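Local coordinates for protein lectin 2 (Agrocybe aegerita, PDB 4TQJ) that recognises and binds glycans that end in a non-reducing N-acetylglucosamine, as a mushroom lectin, at residues 65-70 with 146-151; 63-66 with 72-75; 121-126 with 139-144. The protein carries 1 engineered substitution. All coordinates share one frame; numbering follows the deposited sequence.

Contact 1. Residues 65-70 with 146-151; sequences DTTGTG and GGLNFG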
loop_
_atom_site.group_PDB
_atom_site.type_symbol
_atom_site.label_atom_id
_atom_site.label_comp_id
_atom_site.label_asym_id
_atom_site.label_seq_id
_atom_site.Cartn_x
_atom_site.Cartn_y
_atom_site.Cartn_z
ATOM N N ASP A 65 7.575 8.542 -8.016
ATOM C CA ASP A 65 6.275 9.187 -8.072
ATOM C C ASP A 65 6.421 10.488 -8.847
ATOM O O ASP A 65 6.877 11.498 -8.306
ATOM C CB ASP A 65 5.720 9.447 -6.666
ATOM C CG ASP A 65 4.316 10.056 -6.700
ATOM O OD1 ASP A 65 3.770 10.191 -7.805
ATOM O OD2 ASP A 65 3.760 10.386 -5.634
ATOM N N THR A 66 6.058 10.448 -10.122
ATOM C CA THR A 66 6.159 11.616 -10.983
ATOM C C THR A 66 4.880 12.447 -11.035
ATOM O O THR A 66 4.850 13.487 -11.684
ATOM C CB THR A 66 6.519 11.223 -12.422
ATOM O OG1 THR A 66 5.422 10.514 -13.004
ATOM C CG2 THR A 66 7.769 10.348 -12.445
ATOM N N THR A 67 3.827 12.004 -10.362
ATOM C CA THR A 67 2.551 12.714 -10.469
ATOM C C THR A 67 2.095 13.310 -9.149
ATOM O O THR A 67 1.299 14.238 -9.132
ATOM C CB THR A 67 1.433 11.814 -11.019
ATOM O OG1 THR A 67 1.200 10.718 -10.120
ATOM C CG2 THR A 67 1.796 11.288 -12.402
ATOM N N GLY A 68 2.586 12.762 -8.045
ATOM C CA GLY A 68 2.272 13.290 -6.735
ATOM C C GLY A 68 1.167 12.529 -6.031
ATOM O O GLY A 68 0.725 12.929 -4.954
ATOM N N THR A 69 0.723 11.428 -6.628
ATOM C CA THR A 69 -0.333 10.602 -6.041
ATOM C C THR A 69 0.150 9.741 -4.879
ATOM O O THR A 69 -0.650 9.247 -4.084
ATOM C CB THR A 69 -0.926 9.645 -7.079
ATOM O OG1 THR A 69 0.103 8.766 -7.552
ATOM C CG2 THR A 69 -1.492 10.421 -8.249
ATOM N N GLY A 70 1.458 9.541 -4.797
ATOM C CA GLY A 70 2.011 8.634 -3.815
ATOM C C GLY A 70 2.191 7.257 -4.420
ATOM O O GLY A 70 2.675 6.343 -3.760
ATOM N N GLY A 146 4.035 19.240 -12.495
ATOM C CA GLY A 146 2.694 18.692 -12.461
ATOM C C GLY A 146 2.160 18.275 -13.820
ATOM O O GLY A 146 2.479 18.890 -14.847
ATOM N N GLY A 147 1.343 17.225 -13.819
ATOM C CA GLY A 147 0.677 16.749 -15.024
ATOM C C GLY A 147 1.639 16.221 -16.068
ATOM O O GLY A 147 1.314 16.181 -17.259
ATOM N N LEU A 148 2.827 15.818 -15.616
ATOM C CA LEU A 148 3.873 15.320 -16.501
ATOM C C LEU A 148 4.471 16.421 -17.377
ATOM O O LEU A 148 5.100 16.145 -18.397
ATOM C CB LEU A 148 3.387 14.138 -17.351
ATOM C CG LEU A 148 2.963 12.849 -16.623
ATOM C CD1 LEU A 148 2.737 11.724 -17.623
ATOM C CD2 LEU A 148 3.974 12.406 -15.575
ATOM N N ASN A 149 4.273 17.672 -16.972
ATOM C CA ASN A 149 4.987 18.777 -17.589
ATOM C C ASN A 149 6.270 19.019 -16.816
ATOM O O ASN A 149 6.241 19.319 -15.624
ATOM C CB ASN A 149 4.137 20.055 -17.617
ATOM C CG ASN A 149 2.862 19.886 -18.418
ATOM O OD1 ASN A 149 1.773 19.738 -17.858
ATOM N ND2 ASN A 149 2.994 19.885 -19.732
ATOM N N PHE A 150 7.394 18.860 -17.500
ATOM C CA PHE A 150 8.688 19.073 -16.885
ATOM C C PHE A 150 9.333 20.341 -17.428
ATOM O O PHE A 150 9.440 20.529 -18.640
ATOM C CB PHE A 150 9.583 17.849 -17.108
ATOM C CG PHE A 150 9.215 16.674 -16.244
ATOM C CD1 PHE A 150 9.852 16.463 -15.033
ATOM C CD2 PHE A 150 8.208 15.800 -16.630
ATOM C CE1 PHE A 150 9.506 15.390 -14.237
ATOM C CE2 PHE A 150 7.859 14.723 -15.834
ATOM C CZ PHE A 150 8.503 14.521 -14.638
ATOM N N GLY A 151 9.747 21.215 -16.521
ATOM C CA GLY A 151 10.446 22.430 -16.895
ATOM C C GLY A 151 11.665 22.162 -17.756
ATOM O O GLY A 151 12.040 21.009 -17.978
HETATM O O HOH W 1 3.844 15.632 -13.077
HETATM O O HOH W 2 0.632 15.556 -11.307
#
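Thr66 and Thr67 face a type I' beta turn, Gly146 to Asn149, with Thr67 CA and Gly146 CA 6.3 Å apart, and no direct hydrogen bond joins the two backbones. Both segments are loops of neighbouring four-stranded blades in a beta-propeller, so the contact is a seam between blades. Leu148 makes most of the van der Waals contact: CG lies anti to its carbonyl carbon (chi1 -63°), and the CD2 branch comes to 3.5 Å from the Thr66 OG1 hydroxyl. The same methyl runs alongside the methyl Thr67 CG2 at 4.0 Å, the two side chains pointing the same way. Phe150 adds only its rim, with CZ 4.4 Å from Thr66 CB and that carbon near the ring plane. Two waters fill in for backbone pairing. One donates to Thr66 O and accepts from Leu148 N; the other links Thr67 O to Gly147 N in the same way. Asp65 braces the threonine loop from within through an Asx turn. Its OD1 accepts from Thr67 N at 3.1 Å and from Gly68 N at 2.8 Å, both donors standing on the same face of the carboxylate plane, while OD2 takes Gly70 N from 42° out of that plane.

Contact 2. Residues 63-66 with 72-75; sequences IADT and GDIV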
loop_
_atom_site.group_PDB
_atom_site.type_symbol
_atom_site.label_atom_id
_atom_site.label_comp_id
_atom_site.label_asym_id
_atom_site.label_seq_id
_atom_site.Cartn_x
_atom_site.Cartn_y
_atom_site.Cartn_z
ATOM N N ILE A 63 11.868 3.694 -10.860
ATOM C CA ILE A 63 10.510 3.887 -10.359
ATOM C C ILE A 63 10.498 5.137 -9.501
ATOM O O ILE A 63 11.350 5.297 -8.625
ATOM C CB ILE A 63 10.053 2.732 -9.453
ATOM C CG1 ILE A 63 10.045 1.415 -10.214
ATOM C CG2 ILE A 63 8.659 3.014 -8.895
ATOM C CD1 ILE A 63 8.707 1.130 -10.858
ATOM N N ALA A 64 9.562 6.043 -9.762
ATOM C CA ALA A 64 9.387 7.200 -8.890
ATOM C C ALA A 64 7.988 7.777 -9.015
ATOM O O ALA A 64 7.288 7.529 -10.000
ATOM C CB ALA A 64 10.438 8.263 -9.190
ATOM N N ASP A 65 7.575 8.542 -8.016
ATOM C CA ASP A 65 6.275 9.187 -8.072
ATOM C C ASP A 65 6.421 10.488 -8.847
ATOM O O ASP A 65 6.877 11.498 -8.306
ATOM C CB ASP A 65 5.720 9.447 -6.666
ATOM C CG ASP A 65 4.316 10.056 -6.700
ATOM O OD1 ASP A 65 3.770 10.191 -7.805
ATOM O OD2 ASP A 65 3.760 10.386 -5.634
ATOM N N THR A 66 6.058 10.448 -10.122
ATOM C CA THR A 66 6.159 11.616 -10.983
ATOM C C THR A 66 4.880 12.447 -11.035
ATOM O O THR A 66 4.850 13.487 -11.684
ATOM C CB THR A 66 6.519 11.223 -12.422
ATOM O OG1 THR A 66 5.422 10.514 -13.004
ATOM C CG2 THR A 66 7.769 10.348 -12.445
ATOM N N GLY A 72 4.018 4.878 -7.292
ATOM C CA GLY A 72 5.214 4.855 -8.110
ATOM C C GLY A 72 4.982 4.531 -9.572
ATOM O O GLY A 72 4.317 3.557 -9.915
ATOM N N ASP A 73 5.558 5.359 -10.433
ATOM C CA ASP A 73 5.417 5.238 -11.867
ATOM C C ASP A 73 6.694 4.681 -12.449
ATOM O O ASP A 73 7.763 4.821 -11.844
ATOM C CB ASP A 73 5.175 6.617 -12.468
ATOM C CG ASP A 73 4.061 7.355 -11.770
ATOM O OD1 ASP A 73 2.949 6.799 -11.703
ATOM O OD2 ASP A 73 4.306 8.477 -11.274
ATOM N N ILE A 74 6.581 4.067 -13.625
ATOM C CA ILE A 74 7.737 3.572 -14.354
ATOM C C ILE A 74 8.358 4.707 -15.130
ATOM O O ILE A 74 7.669 5.408 -15.868
ATOM C CB ILE A 74 7.341 2.499 -15.370
ATOM C CG1 ILE A 74 6.492 1.418 -14.704
ATOM C CG2 ILE A 74 8.578 1.905 -16.020
ATOM C CD1 ILE A 74 7.197 0.682 -13.626
ATOM N N VAL A 75 9.667 4.893 -14.968
ATOM C CA VAL A 75 10.367 5.948 -15.678
ATOM C C VAL A 75 11.565 5.373 -16.425
ATOM O O VAL A 75 12.385 4.657 -15.846
ATOM C CB VAL A 75 10.859 7.043 -14.723
ATOM C CG1 VAL A 75 11.474 8.177 -15.515
ATOM C CG2 VAL A 75 9.728 7.542 -13.822
#
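Asp73 lays its carboxylate across Thr66, and the single oxygen OD2 takes both donors that this residue offers. Thr66 N approaches Asp73 OD2 nearly along the C-O axis at 2.9 Å. Thr66 OG1 donates to Asp73 OD2 as well, also at 2.9 Å, but from 46° above the carboxylate plane. Chi1 of 68° sets OG1 between the backbone N and the carbonyl carbon, from where it and Thr66 N both reach OD2. The second oxygen, OD1, accepts from Asn87 N, so the carboxylate is held at both ends. Asp65 OD1 stands 3.9 Å from Asp73 OD2, with the two carboxylate planes 69° apart; their like charges are probably eased by the amides around each, including Gly70 N on Asp65 OD2. Behind these polar groups lies the antiparallel beta hairpin of strands 60-64 and 73-77, the first two strands of a propeller blade. Ala64 and Asp73 form a hydrogen-bonded pair of it: Ala64 N reaches Asp73 O at 3.0 Å within the carbonyl plane, whereas Asp73 N meets Ala64 O at 2.8 Å from well above that plane. Ile63 and Ile74 make the next, non-hydrogen-bonded pair, where Ile63 CA sends a CA-H...O contact of 3.3 Å to Asp73 O. Their side chains share a sheet face that meets Val22 and Phe24 of strand 20-25, and Ile63 CG2 rests 4.0 Å from Gly72 CA. On the other face, Ala64 and Val75 both pack on Leu120 of the neighbouring blade, and Val75 CG2 meets Thr66 CG2 tip to tip at 3.7 Å.

Contact 3. Residues 121-126 with 139-144; sequences ADIRKT and VLVSRN. Engineered in segment 121-126: Thr126 (natural residue Ile).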
loop_
_atom_site.group_PDB
_atom_site.type_symbol
_atom_site.label_atom_id
_atom_site.label_comp_id
_atom_site.label_asym_id
_atom_site.label_seq_id
_atom_site.Cartn_x
_atom_site.Cartn_y
_atom_site.Cartn_z
ATOM N N ALA A 121 14.185 12.501 -7.984
ATOM C CA ALA A 121 14.135 12.897 -6.579
ATOM C C ALA A 121 13.296 14.157 -6.359
ATOM O O ALA A 121 13.323 15.082 -7.163
ATOM C CB ALA A 121 15.555 13.110 -6.047
ATOM N N ASP A 122 12.571 14.179 -5.249
ATOM C CA ASP A 122 11.773 15.334 -4.849
ATOM C C ASP A 122 12.656 16.352 -4.144
ATOM O O ASP A 122 12.546 16.556 -2.943
ATOM C CB ASP A 122 10.650 14.878 -3.922
ATOM C CG ASP A 122 9.703 16.006 -3.534
ATOM O OD1 ASP A 122 9.784 17.111 -4.117
ATOM O OD2 ASP A 122 8.865 15.764 -2.642
ATOM N N ILE A 123 13.547 16.981 -4.899
ATOM C CA ILE A 123 14.528 17.890 -4.314
ATOM C C ILE A 123 13.909 19.194 -3.816
ATOM O O ILE A 123 14.544 19.936 -3.067
ATOM C CB ILE A 123 15.662 18.191 -5.297
ATOM C CG1 ILE A 123 15.101 18.524 -6.666
ATOM C CG2 ILE A 123 16.590 16.979 -5.447
ATOM C CD1 ILE A 123 16.166 18.590 -7.720
ATOM N N ARG A 124 12.673 19.469 -4.220
ATOM C CA ARG A 124 11.982 20.688 -3.783
ATOM C C ARG A 124 10.923 20.421 -2.715
ATOM O O ARG A 124 10.231 21.338 -2.269
ATOM C CB ARG A 124 11.377 21.425 -4.982
ATOM C CG ARG A 124 12.425 22.064 -5.901
ATOM C CD ARG A 124 11.800 22.708 -7.145
ATOM N NE ARG A 124 11.130 21.718 -7.980
ATOM C CZ ARG A 124 9.859 21.795 -8.367
ATOM N NH1 ARG A 124 9.108 22.837 -8.011
ATOM N NH2 ARG A 124 9.341 20.831 -9.114
ATOM N N LYS A 125 10.821 19.159 -2.299
ATOM C CA LYS A 125 9.817 18.716 -1.336
ATOM C C LYS A 125 8.389 19.107 -1.722
ATOM O O LYS A 125 7.650 19.642 -0.902
ATOM C CB LYS A 125 10.146 19.212 0.079
ATOM C CG LYS A 125 11.356 18.536 0.697
ATOM C CD LYS A 125 10.990 17.759 1.958
ATOM C CE LYS A 125 10.728 18.696 3.132
ATOM N NZ LYS A 125 10.289 17.948 4.340
ATOM N N THR A 126 7.997 18.820 -2.960
ATOM C CA THR A 126 6.627 19.103 -3.395
ATOM C C THR A 126 5.773 17.843 -3.548
ATOM O O THR A 126 4.596 17.926 -3.897
ATOM C CB THR A 126 6.581 19.944 -4.695
ATOM O OG1 THR A 126 7.257 19.258 -5.761
ATOM C CG2 THR A 126 7.239 21.290 -4.469
ATOM N N VAL A 139 25.348 19.694 -12.836
ATOM C CA VAL A 139 24.089 19.092 -12.420
ATOM C C VAL A 139 22.952 19.755 -13.166
ATOM O O VAL A 139 22.711 20.947 -12.998
ATOM C CB VAL A 139 23.838 19.308 -10.927
ATOM C CG1 VAL A 139 22.527 18.643 -10.493
ATOM C CG2 VAL A 139 25.012 18.796 -10.122
ATOM N N LEU A 140 22.269 18.980 -14.000
ATOM C CA LEU A 140 21.124 19.468 -14.747
ATOM C C LEU A 140 19.869 19.031 -14.029
ATOM O O LEU A 140 19.746 17.863 -13.647
ATOM C CB LEU A 140 21.104 18.876 -16.160
ATOM C CG LEU A 140 21.998 19.472 -17.242
ATOM C CD1 LEU A 140 21.784 20.964 -17.331
ATOM C CD2 LEU A 140 23.461 19.146 -16.990
ATOM N N VAL A 141 18.943 19.963 -13.841
ATOM C CA VAL A 141 17.662 19.648 -13.230
ATOM C C VAL A 141 16.509 20.071 -14.140
ATOM O O VAL A 141 16.525 21.159 -14.719
ATOM C CB VAL A 141 17.511 20.323 -11.850
ATOM C CG1 VAL A 141 16.064 20.275 -11.378
ATOM C CG2 VAL A 141 18.415 19.658 -10.834
ATOM N N SER A 142 15.522 19.196 -14.287
ATOM C CA SER A 142 14.254 19.603 -14.878
ATOM C C SER A 142 13.190 19.478 -13.813
ATOM O O SER A 142 12.919 18.387 -13.313
ATOM C CB SER A 142 13.885 18.765 -16.104
ATOM O OG SER A 142 12.476 18.790 -16.298
ATOM N N ARG A 143 12.608 20.611 -13.445
ATOM C CA ARG A 143 11.597 20.638 -12.412
ATOM C C ARG A 143 10.319 19.952 -12.896
ATOM O O ARG A 143 9.871 20.153 -14.028
ATOM C CB ARG A 143 11.341 22.080 -11.945
ATOM C CG ARG A 143 12.465 22.619 -11.058
ATOM C CD ARG A 143 12.641 24.129 -11.104
ATOM N NE ARG A 143 11.708 24.839 -10.238
ATOM C CZ ARG A 143 12.008 25.937 -9.547
ATOM N NH1 ARG A 143 13.226 26.453 -9.597
ATOM N NH2 ARG A 143 11.085 26.513 -8.790
ATOM N N ASN A 144 9.749 19.132 -12.024
ATOM C CA ASN A 144 8.488 18.461 -12.295
ATOM C C ASN A 144 7.356 19.410 -11.947
ATOM O O ASN A 144 7.091 19.664 -10.774
ATOM C CB ASN A 144 8.384 17.187 -11.449
ATOM C CG ASN A 144 7.102 16.402 -11.710
ATOM O OD1 ASN A 144 6.098 16.951 -12.164
ATOM N ND2 ASN A 144 7.135 15.105 -11.410
HETATM O O HOH W 3 6.725 22.678 -9.963
#
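Arg124 crosses Arg143 at about a right angle, its guanidinium lying over CB and CG of the Arg143 side chain, while Arg124 CD in turn lies over one face of the Arg143 guanidinium. The closest approach, Arg124 NE to Arg143 CG, is 3.5 Å, and Arg143 CB sits over the same face toward the rim. A bend at chi3 (-63°) in Arg124 turns the guanidinium into this position. Deeper in, the packing is apolar: Ile123 CD1 meets Val141 CG2 tip to tip at 4.0 Å and lies equally near CG1, the valine being further backed by Val156 of strand 154-157. These parts belong to one propeller blade, in which the loop after strand 117-121 folds against segment 139-144. That loop contains a type I beta turn from Asp122 to Lys125, closed further by Thr126 N, which donates to Asp122 OD1 at 2.7 Å on its syn lone pair. Thr126 is an engineered residue; its OG1 stands over the guanidinium face opposite Arg143. The looser side is that of Arg143, which is exposed and touches a crystal neighbour, its guanidinium plane turned 33° from that of Arg124. The Arg124 head is held more firmly. A water accepts from Arg124 NH1 and donates to Asn144 O. Asn144 O also lies in the guanidinium plane of Arg124, 3.0 Å from NH2, in a hydrogen bond made weak by its 134° angle. Asp130 OD1 accepts from Asn144 N. Asp130, salt-bridged through OD2 to Arg124 NE and also touched by Arg143, probably balances the positive charge that the two side chains bring together.

Contact 1 and contact 2 share Asp65 and Thr66, with centres about 9 Å apart: the first uses these residues to meet the next blade, the second to close their own hairpin. Contact 3 lies within that next blade, its centre about 11 Å from contact 1 and 14 Å from contact 2, and is nested along the chain inside the loop that contact 1 closes. Asn144 connects all three, since its ND2 donates to Thr66 O at 2.8 Å. Segment 146-151 is tied back to contact 3 by Gly151 N to Arg143 O at 2.7 Å, and Phe150 packs on Asn144. Of the three, contact 1 bridges the two adjacent blades, while contacts 2 and 3 are internal to one blade each.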